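Local coordinates for protein putative oxidoreductase with NAD(P)-binding Rossmann-fold domain (Clostridium difficile, PDB 3UUW) that probably acts as an NAD(P)-dependent oxidoreductase of the Gfo/Idh/MocA family, binding its nucleotide cofactor through a Rossmann-fold domain, at residues Ile83-Lys97 / Leu109-Gly123. Numbering follows the deposited sequence.
Sequences IKILLNLGVHVYVDK and LIELSTKKNLNLMVG
Val93, Tyr94 and Val95 pair in parallel with Leu120, Met121 and Val122, joining the last two strands of a Rossmann-fold sheet; helix 103-116 makes the beta-alpha-beta crossover. Val93 N and Val95 N donate to Asn119 O and Met121 O, while Val93 O and Val95 O accept from Met121 N and Gly123 N. Helices 83-88 and 109-116 pack on the sheet face that bears Val93, Val95, Leu120 and Val122, their axes 9.8 Å apart and 8° from parallel. Leu87 packs from helix 83-88 against helix 109-116 and Leu118. Its CB rests on Leu112 CD2 at 3.8 Å. Chi1 of -66°, with CG anti to the carbonyl carbon, aims CG toward Leu120. CD1 reaches Leu109 O, 3.6 Å away; CD2 touches Ser113 CB and Leu118 CD1 on two different sides. Leu118 and Leu87 run alongside each other, pointing opposite ways, and Leu118 CD2 lies over one His92 ring face, a CH-pi contact 3.9 Å from the centroid. Asn119 N donates to His92 ND1 at 3.0 Å, practically straight and close to the ring plane; both contacts probably help to hold the imidazole in its orientation. On the other sheet face, Met121 SD sits at the Tyr94 ring edge in a Met-aromatic contact, and helix 269-281 packs against both residues. Tyr94 OH and Asp96 OD1 are each hydrogen-bonded to Tyr22 OH. One water donates to Asp96 OD1 and Gly123 O and accepts from Lys97 N.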
# COMPACT_ATOMS: atom_id res chain seq x y z
N ILE A 83 -40.73 15.66 13.98
CA ILE A 83 -41.30 14.61 13.13
C ILE A 83 -42.80 14.42 13.39
O ILE A 83 -43.53 14.13 12.46
CB ILE A 83 -40.52 13.29 13.27
CG1 ILE A 83 -39.07 13.50 12.83
CG2 ILE A 83 -41.19 12.18 12.41
CD1 ILE A 83 -38.12 12.28 13.08
N LYS A 84 -43.23 14.57 14.63
CA LYS A 84 -44.64 14.45 14.95
C LYS A 84 -45.42 15.51 14.16
O LYS A 84 -46.43 15.20 13.54
CB LYS A 84 -44.84 14.54 16.46
CG LYS A 84 -46.23 14.27 16.97
CD LYS A 84 -46.20 13.82 18.45
CE LYS A 84 -45.20 14.63 19.31
NZ LYS A 84 -45.35 14.42 20.79
N ILE A 85 -44.94 16.75 14.16
CA ILE A 85 -45.56 17.83 13.37
C ILE A 85 -45.62 17.51 11.87
O ILE A 85 -46.66 17.64 11.22
CB ILE A 85 -44.80 19.15 13.57
CG1 ILE A 85 -44.99 19.67 15.00
CG2 ILE A 85 -45.23 20.20 12.54
CD1 ILE A 85 -44.06 20.80 15.38
N LEU A 86 -44.50 17.04 11.33
CA LEU A 86 -44.38 16.77 9.90
C LEU A 86 -45.30 15.65 9.42
O LEU A 86 -46.00 15.79 8.44
CB LEU A 86 -42.92 16.43 9.55
CG LEU A 86 -41.91 17.58 9.73
CD1 LEU A 86 -40.46 17.12 9.40
CD2 LEU A 86 -42.32 18.76 8.86
N LEU A 87 -45.30 14.54 10.16
CA LEU A 87 -46.14 13.42 9.82
C LEU A 87 -47.61 13.83 9.90
O LEU A 87 -48.42 13.46 9.06
CB LEU A 87 -45.84 12.21 10.72
CG LEU A 87 -44.45 11.59 10.57
CD1 LEU A 87 -44.22 10.52 11.64
CD2 LEU A 87 -44.25 11.02 9.16
N ASN A 88 -47.97 14.65 10.88
CA ASN A 88 -49.35 15.08 11.00
C ASN A 88 -49.78 16.05 9.90
O ASN A 88 -50.97 16.17 9.62
CB ASN A 88 -49.64 15.60 12.41
CG ASN A 88 -49.89 14.48 13.39
OD1 ASN A 88 -50.62 13.54 13.07
ND2 ASN A 88 -49.32 14.58 14.57
N LEU A 89 -48.79 16.71 9.27
CA LEU A 89 -49.02 17.57 8.13
C LEU A 89 -48.93 16.82 6.79
O LEU A 89 -49.05 17.43 5.73
CB LEU A 89 -48.07 18.77 8.14
CG LEU A 89 -48.42 19.90 9.12
CD1 LEU A 89 -47.25 20.88 9.21
CD2 LEU A 89 -49.73 20.61 8.70
N GLY A 90 -48.73 15.50 6.83
CA GLY A 90 -48.82 14.65 5.64
C GLY A 90 -47.58 14.59 4.77
O GLY A 90 -47.69 14.29 3.58
N VAL A 91 -46.42 14.80 5.36
CA VAL A 91 -45.18 14.75 4.58
C VAL A 91 -44.32 13.55 4.98
O VAL A 91 -44.21 13.23 6.15
CB VAL A 91 -44.35 16.05 4.69
CG1 VAL A 91 -45.20 17.28 4.27
CG2 VAL A 91 -43.81 16.24 6.07
N HIS A 92 -43.71 12.92 3.98
CA HIS A 92 -42.73 11.84 4.20
C HIS A 92 -41.51 12.49 4.82
O HIS A 92 -41.20 13.66 4.56
CB HIS A 92 -42.29 11.19 2.89
CG HIS A 92 -43.41 10.65 2.07
ND1 HIS A 92 -43.94 9.39 2.26
CD2 HIS A 92 -44.10 11.19 1.05
CE1 HIS A 92 -44.90 9.18 1.38
NE2 HIS A 92 -45.02 10.26 0.63
N VAL A 93 -40.78 11.73 5.64
CA VAL A 93 -39.64 12.31 6.34
C VAL A 93 -38.41 11.44 6.26
O VAL A 93 -38.46 10.24 6.52
CB VAL A 93 -39.98 12.52 7.81
CG1 VAL A 93 -38.74 13.07 8.58
CG2 VAL A 93 -41.16 13.47 7.94
N TYR A 94 -37.32 12.05 5.80
CA TYR A 94 -35.98 11.47 5.91
C TYR A 94 -35.27 12.21 7.03
O TYR A 94 -35.23 13.44 7.05
CB TYR A 94 -35.21 11.64 4.61
CG TYR A 94 -33.77 11.17 4.65
CD1 TYR A 94 -32.75 11.96 5.24
CD2 TYR A 94 -33.41 9.93 4.11
CE1 TYR A 94 -31.43 11.52 5.27
CE2 TYR A 94 -32.09 9.49 4.13
CZ TYR A 94 -31.11 10.28 4.72
OH TYR A 94 -29.80 9.81 4.72
N VAL A 95 -34.69 11.47 7.98
CA VAL A 95 -34.00 12.10 9.12
C VAL A 95 -32.66 11.40 9.36
O VAL A 95 -32.53 10.19 9.19
CB VAL A 95 -34.91 12.07 10.41
CG1 VAL A 95 -35.15 10.62 10.87
CG2 VAL A 95 -34.32 12.85 11.51
N ASP A 96 -31.65 12.17 9.76
CA ASP A 96 -30.39 11.56 10.18
C ASP A 96 -30.58 10.72 11.43
O ASP A 96 -31.53 10.93 12.21
CB ASP A 96 -29.33 12.61 10.41
CG ASP A 96 -28.74 13.10 9.11
OD1 ASP A 96 -28.21 12.26 8.33
OD2 ASP A 96 -28.83 14.31 8.87
N LYS A 97 -29.69 9.75 11.61
CA LYS A 97 -29.75 8.87 12.76
C LYS A 97 -29.38 9.64 14.02
O LYS A 97 -28.69 10.66 13.95
CB LYS A 97 -28.84 7.64 12.56
CG LYS A 97 -27.38 7.84 12.08
CD LYS A 97 -26.47 8.48 13.11
CE LYS A 97 -26.19 9.92 12.78
NZ LYS A 97 -25.45 10.62 13.85
N LEU A 109 -43.32 7.28 16.59
CA LEU A 109 -43.23 7.96 15.30
C LEU A 109 -43.46 6.98 14.14
O LEU A 109 -44.12 7.32 13.18
CB LEU A 109 -41.91 8.67 15.13
CG LEU A 109 -41.58 9.80 16.13
CD1 LEU A 109 -40.13 10.24 15.96
CD2 LEU A 109 -42.59 10.97 15.96
N ILE A 110 -42.91 5.78 14.25
CA ILE A 110 -43.09 4.76 13.22
C ILE A 110 -44.57 4.45 13.05
O ILE A 110 -45.10 4.37 11.91
CB ILE A 110 -42.26 3.47 13.51
CG1 ILE A 110 -40.76 3.77 13.29
CG2 ILE A 110 -42.73 2.28 12.62
CD1 ILE A 110 -39.81 2.79 14.06
N GLU A 111 -45.28 4.27 14.16
CA GLU A 111 -46.70 3.96 14.06
C GLU A 111 -47.47 5.12 13.45
O GLU A 111 -48.36 4.90 12.62
CB GLU A 111 -47.29 3.54 15.40
CG GLU A 111 -46.72 2.21 15.88
CD GLU A 111 -46.80 1.10 14.84
OE1 GLU A 111 -47.88 0.94 14.23
OE2 GLU A 111 -45.78 0.40 14.63
N LEU A 112 -47.14 6.34 13.84
CA LEU A 112 -47.78 7.52 13.25
C LEU A 112 -47.56 7.54 11.73
O LEU A 112 -48.51 7.74 10.95
CB LEU A 112 -47.28 8.81 13.90
CG LEU A 112 -47.89 10.12 13.39
CD1 LEU A 112 -49.41 10.11 13.50
CD2 LEU A 112 -47.29 11.32 14.16
N SER A 113 -46.34 7.25 11.29
CA SER A 113 -46.03 7.25 9.85
C SER A 113 -46.86 6.19 9.11
O SER A 113 -47.42 6.44 8.06
CB SER A 113 -44.52 7.06 9.62
OG SER A 113 -44.11 5.70 9.78
N THR A 114 -46.99 5.00 9.69
CA THR A 114 -47.73 3.94 9.01
C THR A 114 -49.25 4.27 8.96
O THR A 114 -49.91 4.01 7.95
CB THR A 114 -47.42 2.57 9.63
OG1 THR A 114 -47.80 2.55 10.99
CG2 THR A 114 -45.97 2.23 9.51
N LYS A 115 -49.78 4.87 10.03
CA LYS A 115 -51.17 5.30 10.04
C LYS A 115 -51.44 6.30 8.90
O LYS A 115 -52.49 6.23 8.24
CB LYS A 115 -51.49 5.98 11.37
CG LYS A 115 -52.88 6.60 11.47
CD LYS A 115 -52.92 7.56 12.65
CE LYS A 115 -54.22 8.33 12.71
NZ LYS A 115 -54.15 9.38 13.76
N LYS A 116 -50.47 7.19 8.65
CA LYS A 116 -50.62 8.24 7.64
C LYS A 116 -50.20 7.78 6.23
O LYS A 116 -50.31 8.54 5.27
CB LYS A 116 -49.80 9.48 8.05
CG LYS A 116 -50.22 10.14 9.37
CD LYS A 116 -51.55 10.85 9.29
CE LYS A 116 -51.47 12.13 8.46
NZ LYS A 116 -52.82 12.72 8.29
N ASN A 117 -49.75 6.53 6.12
CA ASN A 117 -49.22 5.98 4.89
C ASN A 117 -48.06 6.82 4.36
O ASN A 117 -47.99 7.18 3.17
CB ASN A 117 -50.31 5.82 3.83
CG ASN A 117 -50.24 4.47 3.18
OD1 ASN A 117 -49.53 4.27 2.20
ND2 ASN A 117 -50.92 3.49 3.80
N LEU A 118 -47.13 7.12 5.27
CA LEU A 118 -45.96 7.91 4.95
C LEU A 118 -44.68 7.15 5.27
O LEU A 118 -44.65 6.31 6.17
CB LEU A 118 -45.97 9.20 5.76
CG LEU A 118 -47.14 10.13 5.49
CD1 LEU A 118 -47.17 11.25 6.55
CD2 LEU A 118 -47.08 10.72 4.07
N ASN A 119 -43.62 7.44 4.52
CA ASN A 119 -42.32 6.84 4.76
C ASN A 119 -41.55 7.70 5.74
O ASN A 119 -41.47 8.93 5.60
CB ASN A 119 -41.52 6.73 3.46
CG ASN A 119 -42.10 5.72 2.50
OD1 ASN A 119 -42.70 4.72 2.92
ND2 ASN A 119 -41.92 5.97 1.19
N LEU A 120 -41.05 7.04 6.78
CA LEU A 120 -40.18 7.66 7.78
C LEU A 120 -38.90 6.85 7.68
O LEU A 120 -38.90 5.68 8.06
CB LEU A 120 -40.81 7.54 9.18
CG LEU A 120 -39.97 8.03 10.37
CD1 LEU A 120 -39.56 9.48 10.20
CD2 LEU A 120 -40.75 7.81 11.69
N MET A 121 -37.86 7.46 7.11
CA MET A 121 -36.59 6.77 6.85
C MET A 121 -35.46 7.41 7.65
O MET A 121 -35.34 8.64 7.69
CB MET A 121 -36.25 6.87 5.38
CG MET A 121 -35.09 6.01 4.93
SD MET A 121 -34.79 6.28 3.17
CE MET A 121 -33.54 5.01 2.88
N VAL A 122 -34.61 6.56 8.23
CA VAL A 122 -33.43 7.01 8.97
C VAL A 122 -32.20 6.85 8.08
O VAL A 122 -32.04 5.84 7.38
CB VAL A 122 -33.26 6.26 10.30
CG1 VAL A 122 -31.96 6.63 10.98
CG2 VAL A 122 -34.49 6.55 11.22
N GLY A 123 -31.34 7.87 8.12
CA GLY A 123 -30.20 7.98 7.23
C GLY A 123 -28.99 7.14 7.54
O GLY A 123 -27.88 7.67 7.85
O HOH W 1 -52.76 11.68 13.59
O HOH W 2 -52.86 14.25 11.11
O HOH W 3 -27.67 9.91 9.41